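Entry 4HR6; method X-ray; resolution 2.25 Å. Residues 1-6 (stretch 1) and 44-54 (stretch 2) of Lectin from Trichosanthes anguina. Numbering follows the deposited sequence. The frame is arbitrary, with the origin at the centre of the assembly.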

# COMPACT_ATOMS: atom_id res chain seq x y z
N ASN B 1 -11.97 -17.85 20.02
CA ASN B 1 -12.54 -18.75 18.98
C ASN B 1 -12.37 -18.17 17.56
O ASN B 1 -11.66 -17.17 17.36
CB ASN B 1 -14.02 -19.04 19.25
CG ASN B 1 -14.90 -17.85 18.90
OD1 ASN B 1 -14.64 -16.73 19.33
ND2 ASN B 1 -15.95 -18.10 18.10
N ARG B 2 -13.03 -18.77 16.58
CA ARG B 2 -12.67 -18.54 15.21
C ARG B 2 -13.56 -17.55 14.44
O ARG B 2 -13.19 -17.10 13.36
CB ARG B 2 -12.64 -19.87 14.51
CG ARG B 2 -12.17 -19.78 13.09
CD ARG B 2 -11.80 -21.14 12.60
NE ARG B 2 -11.93 -21.21 11.17
CZ ARG B 2 -11.75 -22.33 10.49
NH1 ARG B 2 -11.40 -23.45 11.11
NH2 ARG B 2 -11.90 -22.32 9.17
N PHE B 3 -14.71 -17.21 15.00
CA PHE B 3 -15.69 -16.40 14.29
C PHE B 3 -15.87 -15.03 14.94
O PHE B 3 -15.96 -14.91 16.16
CB PHE B 3 -17.00 -17.19 14.17
CG PHE B 3 -16.83 -18.49 13.43
CD1 PHE B 3 -16.77 -19.69 14.11
CD2 PHE B 3 -16.62 -18.50 12.07
CE1 PHE B 3 -16.56 -20.87 13.44
CE2 PHE B 3 -16.39 -19.67 11.40
CZ PHE B 3 -16.37 -20.86 12.08
N TYR B 4 -15.91 -14.01 14.10
CA TYR B 4 -16.09 -12.64 14.53
C TYR B 4 -17.49 -12.18 14.09
O TYR B 4 -17.88 -12.42 12.94
CB TYR B 4 -15.01 -11.79 13.89
CG TYR B 4 -15.01 -10.33 14.24
CD1 TYR B 4 -14.79 -9.90 15.54
CD2 TYR B 4 -15.17 -9.37 13.25
CE1 TYR B 4 -14.75 -8.53 15.84
CE2 TYR B 4 -15.13 -8.02 13.54
CZ TYR B 4 -14.92 -7.61 14.83
OH TYR B 4 -14.89 -6.25 15.07
N LEU B 5 -18.21 -11.54 15.00
CA LEU B 5 -19.57 -11.10 14.75
C LEU B 5 -19.63 -9.62 14.60
O LEU B 5 -18.95 -8.87 15.29
CB LEU B 5 -20.52 -11.48 15.88
CG LEU B 5 -20.71 -12.96 16.18
CD1 LEU B 5 -21.69 -13.12 17.33
CD2 LEU B 5 -21.19 -13.72 14.96
N LEU B 6 -20.54 -9.20 13.75
CA LEU B 6 -20.53 -7.88 13.25
C LEU B 6 -21.97 -7.52 12.94
O LEU B 6 -22.64 -8.24 12.21
CB LEU B 6 -19.69 -7.96 12.00
CG LEU B 6 -19.16 -6.69 11.44
CD1 LEU B 6 -17.78 -7.01 10.87
CD2 LEU B 6 -20.15 -6.21 10.41
N ALA B 44 -19.53 -22.83 3.98
CA ALA B 44 -19.14 -22.49 5.35
C ALA B 44 -18.42 -23.69 5.96
O ALA B 44 -18.82 -24.84 5.72
CB ALA B 44 -20.34 -22.15 6.21
N PRO B 45 -17.38 -23.43 6.77
CA PRO B 45 -16.68 -24.53 7.43
C PRO B 45 -17.59 -25.29 8.40
O PRO B 45 -18.53 -24.72 8.99
CB PRO B 45 -15.52 -23.85 8.15
CG PRO B 45 -15.86 -22.41 8.23
CD PRO B 45 -16.92 -22.10 7.22
N GLN B 46 -17.30 -26.58 8.58
CA GLN B 46 -18.12 -27.47 9.40
C GLN B 46 -18.32 -26.95 10.82
O GLN B 46 -19.40 -27.02 11.39
CB GLN B 46 -17.46 -28.84 9.48
CG GLN B 46 -17.58 -29.67 8.24
CD GLN B 46 -17.28 -31.14 8.50
OE1 GLN B 46 -16.13 -31.58 8.44
NE2 GLN B 46 -18.32 -31.90 8.78
N LEU B 47 -17.24 -26.43 11.38
CA LEU B 47 -17.24 -25.90 12.71
C LEU B 47 -18.24 -24.73 12.88
O LEU B 47 -18.73 -24.52 13.98
CB LEU B 47 -15.83 -25.42 13.05
CG LEU B 47 -15.61 -24.96 14.49
CD1 LEU B 47 -15.50 -26.18 15.39
CD2 LEU B 47 -14.36 -24.11 14.58
N ALA B 48 -18.49 -23.98 11.80
CA ALA B 48 -19.47 -22.89 11.84
C ALA B 48 -20.85 -23.41 12.22
O ALA B 48 -21.55 -22.78 13.01
CB ALA B 48 -19.54 -22.17 10.50
N PHE B 49 -21.25 -24.55 11.66
CA PHE B 49 -22.59 -25.09 11.95
C PHE B 49 -22.73 -25.55 13.39
O PHE B 49 -23.85 -25.59 13.92
CB PHE B 49 -22.92 -26.26 11.04
CG PHE B 49 -23.06 -25.87 9.62
CD1 PHE B 49 -21.99 -25.96 8.76
CD2 PHE B 49 -24.27 -25.41 9.13
CE1 PHE B 49 -22.12 -25.59 7.44
CE2 PHE B 49 -24.41 -25.06 7.81
CZ PHE B 49 -23.33 -25.14 6.96
N HIS B 50 -21.61 -25.92 14.01
CA HIS B 50 -21.62 -26.52 15.33
C HIS B 50 -21.52 -25.47 16.39
O HIS B 50 -21.91 -25.72 17.51
CB HIS B 50 -20.51 -27.56 15.49
CG HIS B 50 -20.81 -28.84 14.78
ND1 HIS B 50 -20.40 -29.10 13.49
CD2 HIS B 50 -21.53 -29.93 15.16
CE1 HIS B 50 -20.84 -30.29 13.11
NE2 HIS B 50 -21.52 -30.81 14.11
N THR B 51 -21.03 -24.29 16.04
CA THR B 51 -20.80 -23.26 17.03
C THR B 51 -21.60 -21.98 16.82
O THR B 51 -21.71 -21.21 17.76
CB THR B 51 -19.30 -22.88 17.10
OG1 THR B 51 -18.83 -22.55 15.81
CG2 THR B 51 -18.46 -24.04 17.62
N LEU B 52 -22.15 -21.73 15.63
CA LEU B 52 -22.87 -20.47 15.41
C LEU B 52 -24.36 -20.66 15.26
O LEU B 52 -24.80 -21.54 14.54
CB LEU B 52 -22.38 -19.76 14.14
CG LEU B 52 -20.93 -19.30 14.08
CD1 LEU B 52 -20.58 -18.93 12.65
CD2 LEU B 52 -20.72 -18.14 15.03
N PHE B 53 -25.11 -19.79 15.89
CA PHE B 53 -26.56 -19.72 15.72
C PHE B 53 -27.20 -21.08 15.94
O PHE B 53 -28.09 -21.49 15.20
CB PHE B 53 -26.92 -19.13 14.35
CG PHE B 53 -26.20 -17.84 14.03
CD1 PHE B 53 -26.17 -16.79 14.94
CD2 PHE B 53 -25.54 -17.68 12.82
CE1 PHE B 53 -25.50 -15.61 14.64
CE2 PHE B 53 -24.87 -16.50 12.53
CZ PHE B 53 -24.85 -15.47 13.44
N THR B 54 -26.75 -21.77 16.98
CA THR B 54 -27.16 -23.16 17.21
C THR B 54 -28.58 -23.29 17.76
O THR B 54 -29.17 -24.35 17.67
CB THR B 54 -26.17 -23.87 18.15
OG1 THR B 54 -25.94 -23.06 19.31
CG2 THR B 54 -24.85 -24.07 17.43

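The contact between these two stretches is one of shape, since no hydrogen bond crosses it, and most of the listed contacts across the 368 Å² buried between them are between apolar side chains. Strand 3-6 passes helix 46-51 at 60°, with the axes 11.4 Å apart at closest approach. Even the nearest backbone pair, Phe-3 CA and Ala-48 CA, is separated by 7.9 Å, so side chains must fill the gap.

Phe-3 is the principal bump. With chi1 at -59° (m), its ring reaches the helix and gives up 105 Å², the largest share of any residue. Ala-48 forms the floor of the hollow: its side chain is a single methyl, so Phe-3 CZ comes within 3.7 Å of Ala-48 CA and 3.8 Å of Ala-48 CB. Around this floor stand larger groups. Pro-45 CG meets the ring edge, 4.2 Å from Phe-3 CZ; Leu-47 CD2 lies 4.1 Å from Phe-3 CE1. Leu-52 CD1 covers one face, 4.1 Å from the Phe-3 ring centroid and 18° off the normal, the geometry of a CH-pi contact.

Thr-51 OG1 also approaches the ring, 3.7 Å from Phe-3 CE1, but its polar need is met within the helix: Thr-51 OG1 donates to Leu-47 O at 2.7 Å. Leu-52 N in turn bonds to Ala-48 O at 2.9 Å, tying the residue over the ring face to the one at the floor.

The alternation of the strand sets the flanking contacts. Phe-3 and Leu-5 point toward the second stretch, whereas Tyr-4 points away. Leu-5 CD2 touches Leu-52 CD2 at 4.4 Å and Phe-53 CZ at 4.3 Å, extending the apolar surface beyond the helix. Before the strand, extended Arg-2 lays its NH2 4.1 Å from Pro-45 CB and its CD 4.4 Å from Leu-47 CD2; these are packing contacts, its NE and NH2 being hydrogen-bonded elsewhere in the structure.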